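Side-chain contacts in pirin family protein (PDB 6D0P), which probably acts as an iron-dependent quercetin 2,3-dioxygenase, an oxidoreductase of the pirin family built from two cupin domains: residues A[212-215]-A[221-224]; A[206-211]-A[236-241]. All blocks are in the same frame, centred on the assembly; numbering follows the deposited sequence. Where two conformers were deposited one is given.

Interaction 1 (A[212-215]-A[221-224]); sequences EGAV and NRLE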
loop_
_atom_site.group_PDB
_atom_site.type_symbol
_atom_site.label_atom_id
_atom_site.label_comp_id
_atom_site.label_asym_id
_atom_site.label_seq_id
_atom_site.Cartn_x
_atom_site.Cartn_y
_atom_site.Cartn_z
ATOM N N GLU A 212 13.384 1.480 3.866
ATOM C CA GLU A 212 14.549 1.915 4.608
ATOM C C GLU A 212 15.582 0.792 4.554
ATOM O O GLU A 212 15.211 -0.365 4.607
ATOM C CB GLU A 212 14.131 2.202 6.055
ATOM C CG GLU A 212 15.193 2.832 6.920
ATOM C CD GLU A 212 14.759 2.892 8.384
ATOM O OE1 GLU A 212 13.721 3.589 8.699
ATOM O OE2 GLU A 212 15.413 2.215 9.209
ATOM N N GLY A 213 16.852 1.151 4.411
ATOM C CA GLY A 213 17.924 0.168 4.399
ATOM C C GLY A 213 18.617 0.091 3.057
ATOM O O GLY A 213 18.693 1.089 2.314
ATOM N N ALA A 214 19.106 -1.111 2.743
ATOM C CA ALA A 214 19.900 -1.341 1.532
ATOM C C ALA A 214 19.933 -2.837 1.245
ATOM O O ALA A 214 20.378 -3.624 2.107
ATOM C CB ALA A 214 21.300 -0.831 1.729
ATOM N N VAL A 215 19.463 -3.221 0.058
ATOM C CA VAL A 215 19.381 -4.622 -0.312
ATOM C C VAL A 215 19.749 -4.789 -1.795
ATOM O O VAL A 215 19.392 -3.944 -2.642
ATOM C CB VAL A 215 17.977 -5.165 -0.002
ATOM C CG1 VAL A 215 16.892 -4.282 -0.599
ATOM C CG2 VAL A 215 17.807 -6.608 -0.444
ATOM N N ASN A 221 22.178 -5.710 -8.304
ATOM C CA ASN A 221 21.624 -4.338 -8.273
ATOM C C ASN A 221 21.253 -3.940 -6.846
ATOM O O ASN A 221 20.331 -4.483 -6.244
ATOM C CB ASN A 221 20.436 -4.179 -9.222
ATOM C CG ASN A 221 20.867 -4.142 -10.676
ATOM O OD1 ASN A 221 20.692 -5.130 -11.372
ATOM N ND2 ASN A 221 21.428 -3.021 -11.132
ATOM N N ARG A 222 21.950 -2.943 -6.332
ATOM C CA ARG A 222 21.701 -2.496 -4.987
ATOM C C ARG A 222 20.621 -1.415 -4.970
ATOM O O ARG A 222 20.609 -0.521 -5.806
ATOM C CB ARG A 222 23.003 -1.980 -4.385
ATOM C CG ARG A 222 22.856 -1.489 -2.957
ATOM C CD ARG A 222 24.227 -1.332 -2.350
ATOM N NE ARG A 222 24.145 -0.639 -1.080
ATOM C CZ ARG A 222 25.057 -0.726 -0.143
ATOM N NH1 ARG A 222 26.114 -1.500 -0.341
ATOM N NH2 ARG A 222 24.915 -0.041 0.975
ATOM N N LEU A 223 19.723 -1.515 -3.999
ATOM C CA LEU A 223 18.620 -0.577 -3.816
ATOM C C LEU A 223 18.726 0.051 -2.425
ATOM O O LEU A 223 18.958 -0.665 -1.456
ATOM C CB LEU A 223 17.287 -1.307 -3.910
ATOM C CG LEU A 223 17.008 -2.100 -5.180
ATOM C CD1 LEU A 223 15.669 -2.793 -5.042
ATOM C CD2 LEU A 223 17.027 -1.195 -6.410
ATOM N N GLU A 224 18.518 1.365 -2.346
ATOM C CA GLU A 224 18.516 2.097 -1.078
ATOM C C GLU A 224 17.071 2.429 -0.669
ATOM O O GLU A 224 16.115 2.083 -1.369
ATOM C CB GLU A 224 19.318 3.390 -1.239
ATOM C CG GLU A 224 20.706 3.163 -1.825
ATOM C CD GLU A 224 21.679 2.526 -0.840
ATOM O OE1 GLU A 224 21.745 3.016 0.327
ATOM O OE2 GLU A 224 22.384 1.559 -1.241
HETATM O O HOH W 1 19.369 3.581 2.148
#

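Interaction 2 (A[206-211]-A[236-241]); sequences TLVVVL and VEFSLN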
loop_
_atom_site.group_PDB
_atom_site.type_symbol
_atom_site.label_atom_id
_atom_site.label_comp_id
_atom_site.label_asym_id
_atom_site.label_seq_id
_atom_site.Cartn_x
_atom_site.Cartn_y
_atom_site.Cartn_z
ATOM N N THR A 206 5.912 -7.427 -10.545
ATOM C CA THR A 206 6.688 -7.665 -9.363
ATOM C C THR A 206 7.427 -6.384 -9.006
ATOM O O THR A 206 8.299 -5.918 -9.778
ATOM C CB THR A 206 7.674 -8.821 -9.568
ATOM O OG1 THR A 206 6.962 -10.010 -9.921
ATOM C CG2 THR A 206 8.487 -9.097 -8.326
ATOM N N LEU A 207 7.019 -5.780 -7.900
ATOM C CA LEU A 207 7.618 -4.559 -7.418
ATOM C C LEU A 207 8.307 -4.826 -6.078
ATOM O O LEU A 207 7.694 -5.427 -5.178
ATOM C CB LEU A 207 6.520 -3.505 -7.248
ATOM C CG LEU A 207 5.614 -3.292 -8.450
ATOM C CD1 LEU A 207 4.489 -2.356 -8.082
ATOM C CD2 LEU A 207 6.410 -2.750 -9.642
ATOM N N VAL A 208 9.565 -4.417 -5.954
ATOM C CA VAL A 208 10.312 -4.524 -4.694
ATOM C C VAL A 208 10.446 -3.111 -4.143
ATOM O O VAL A 208 11.040 -2.241 -4.781
ATOM C CB VAL A 208 11.687 -5.180 -4.879
ATOM C CG1 VAL A 208 12.485 -5.224 -3.581
ATOM C CG2 VAL A 208 11.525 -6.564 -5.493
ATOM N N VAL A 209 9.804 -2.887 -3.014
ATOM C CA VAL A 209 9.814 -1.573 -2.387
ATOM C C VAL A 209 10.746 -1.626 -1.171
ATOM O O VAL A 209 10.573 -2.472 -0.300
ATOM C CB VAL A 209 8.405 -1.126 -1.975
ATOM C CG1 VAL A 209 8.422 0.255 -1.315
ATOM C CG2 VAL A 209 7.458 -1.137 -3.158
ATOM N N VAL A 210 11.746 -0.755 -1.172
ATOM C CA VAL A 210 12.647 -0.627 -0.071
ATOM C C VAL A 210 12.272 0.658 0.661
ATOM O O VAL A 210 12.468 1.738 0.148
ATOM C CB VAL A 210 14.117 -0.629 -0.530
ATOM C CG1 VAL A 210 15.076 -0.485 0.648
ATOM C CG2 VAL A 210 14.422 -1.876 -1.331
ATOM N N LEU A 211 11.710 0.528 1.856
ATOM C CA LEU A 211 11.318 1.689 2.624
ATOM C C LEU A 211 12.530 2.322 3.305
ATOM O O LEU A 211 12.693 3.559 3.285
ATOM C CB LEU A 211 10.276 1.282 3.670
ATOM C CG LEU A 211 8.988 0.683 3.122
ATOM C CD1 LEU A 211 8.109 0.206 4.270
ATOM C CD2 LEU A 211 8.236 1.666 2.241
ATOM N N VAL A 236 10.099 -16.431 -12.471
ATOM C CA VAL A 236 9.404 -16.775 -11.239
ATOM C C VAL A 236 10.264 -16.497 -10.012
ATOM O O VAL A 236 9.749 -16.615 -8.906
ATOM C CB VAL A 236 8.955 -18.249 -11.222
ATOM C CG1 VAL A 236 7.868 -18.509 -12.234
ATOM C CG2 VAL A 236 10.122 -19.212 -11.399
ATOM N N GLU A 237 11.523 -16.156 -10.140
ATOM C CA GLU A 237 12.249 -16.008 -8.886
ATOM C C GLU A 237 13.227 -14.836 -8.925
ATOM O O GLU A 237 13.687 -14.398 -9.988
ATOM C CB GLU A 237 12.970 -17.318 -8.558
ATOM C CG GLU A 237 14.391 -17.388 -9.061
ATOM C CD GLU A 237 15.129 -18.672 -8.710
ATOM O OE1 GLU A 237 14.624 -19.738 -9.076
ATOM O OE2 GLU A 237 16.209 -18.598 -8.061
ATOM N N PHE A 238 13.528 -14.354 -7.728
ATOM C CA PHE A 238 14.536 -13.343 -7.549
ATOM C C PHE A 238 15.082 -13.477 -6.131
ATOM O O PHE A 238 14.457 -14.130 -5.275
ATOM C CB PHE A 238 13.989 -11.941 -7.827
ATOM C CG PHE A 238 12.925 -11.456 -6.879
ATOM C CD1 PHE A 238 11.600 -11.805 -7.066
ATOM C CD2 PHE A 238 13.254 -10.635 -5.806
ATOM C CE1 PHE A 238 10.617 -11.366 -6.188
ATOM C CE2 PHE A 238 12.268 -10.170 -4.947
ATOM C CZ PHE A 238 10.948 -10.534 -5.138
ATOM N N SER A 239 16.211 -12.847 -5.900
ATOM C CA SER A 239 16.867 -12.914 -4.597
ATOM C C SER A 239 17.065 -11.509 -4.025
ATOM O O SER A 239 17.234 -10.515 -4.768
ATOM C CB SER A 239 18.183 -13.654 -4.674
ATOM O OG SER A 239 19.175 -12.908 -5.379
ATOM N N LEU A 240 17.065 -11.450 -2.706
ATOM C CA LEU A 240 17.337 -10.235 -1.971
ATOM C C LEU A 240 18.426 -10.550 -0.937
ATOM O O LEU A 240 18.341 -11.550 -0.206
ATOM C CB LEU A 240 16.071 -9.742 -1.268
ATOM C CG LEU A 240 14.910 -9.268 -2.137
ATOM C CD1 LEU A 240 13.763 -8.812 -1.253
ATOM C CD2 LEU A 240 15.328 -8.131 -3.054
ATOM N N ASN A 241 19.427 -9.700 -0.874
ATOM C CA ASN A 241 20.553 -9.881 0.048
ATOM C C ASN A 241 20.758 -8.556 0.770
ATOM O O ASN A 241 21.150 -7.582 0.138
ATOM C CB ASN A 241 21.810 -10.312 -0.715
ATOM C CG ASN A 241 22.870 -10.943 0.167
ATOM O OD1 ASN A 241 22.757 -10.937 1.393
ATOM N ND2 ASN A 241 23.893 -11.511 -0.456
#

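Interaction 1 (A[212-215]-A[221-224])
The CB methyl of Ala214 lies obliquely to the guanidinium of Arg222, 3.8 Å from NH2, and close to the carboxylate of Glu224, whose OE2 is 4.0 Å from the same CB. These three side chains share the outer face of a beta hairpin formed by strands 214-217 and 221-224, at one border of a four-stranded antiparallel sheet in the C-terminal cupin domain. The two flat groups are tied to each other along strand 221-224. Arg222 NE donates to Glu224 OE2 at 2.8 Å in a salt bridge; NE approaches OE2 nearly along its C-O axis, while OE2 lies 19° out of the guanidinium plane. Arg222 runs out straight, with CG anti to the backbone N (chi1 -180°), whereas Glu224 folds at chi2 (-73°), which brings its carboxylate back beside the arginine and alongside the Ala214 methyl. Glu244 adds a long, weak ion pair at Arg222 NH2.

The backbones are joined at the pair Val215 and Leu223, a hydrogen-bonded antiparallel pair: Val215 N reaches Leu223 O at 3.0 Å, and Leu223 N reaches Val215 O at 2.8 Å. Leu223 O is also approached by Ala214 CA at 3.2 Å, a weak CA-H...O contact beside the N-H bond. The side chains of Val215 and Leu223 point to the other, buried face, where Leu223 packs on Val210 of strand 205-210 and also touches Phe7 and Ala10.

Where the chain turns into the hairpin, the corner is made at Gly213, with backbone angles that suit glycine. One water bridges this corner and strand 221-224, donating to Gly213 O at 2.6 Å and to Glu224 OE1 at 3.0 Å.

Interaction 2 (A[206-211]-A[236-241])
Thr206 hydrogen-bonds through OG1 to the carbonyl O of His204, just before it in the chain, and presents its methyl to Phe238: CG2 of Thr206 lies 3.8 Å from Phe238 CE1. With chi1 at -58°, OG1 sits beside the backbone N and CG2 is anti to it, which gives the polar and apolar branches of the threonine separate partners. The aromatic ring is met again by Val208: Val208 CG2 comes within 3.7 Å of Phe238 CE2 and 4.0 Å of Phe238 CZ. Both methyls approach the ring obliquely, and Val208 and Phe238 pass side by side, pointing opposite ways.

Strands 206-210 and 237-241 run nearly parallel, 6° apart, with their axes 10.6 Å from each other. They belong to different sheets, facing each other across the interior of the cupin jelly-roll barrel, and alternate side chains, Thr206 and Val208 from one and Phe238 and Leu240 from the other, meet between them. Leu231 and Val200 also lie against Phe238. Further along, Val208 turns its second branch to Leu240, the two side chains meeting tip to tip with Val208 CG1 4.1 Å from Leu240 CD2.

How the interactions relate
Both interactions belong to the C-terminal cupin domain and reach its four-stranded sheet, interaction 2 with one strand only; strands 214-217 and 237-242 are neighbours there. Interaction 1 joins two strands within that sheet, close to its border, and combines backbone hydrogen bonds with an ion pair and a water on the outer side. Interaction 2 works between sheets: it is fully buried, and the contact across it is made by methyl groups and an aromatic ring. The two meet at Val210, near the corner, which lies against strand 221-224, and, in one of its two deposited conformers, Val215 packs beside Leu240. The chain passes directly from strand 205-210 around a corner into strand 214-217, crossing from one sheet to the other.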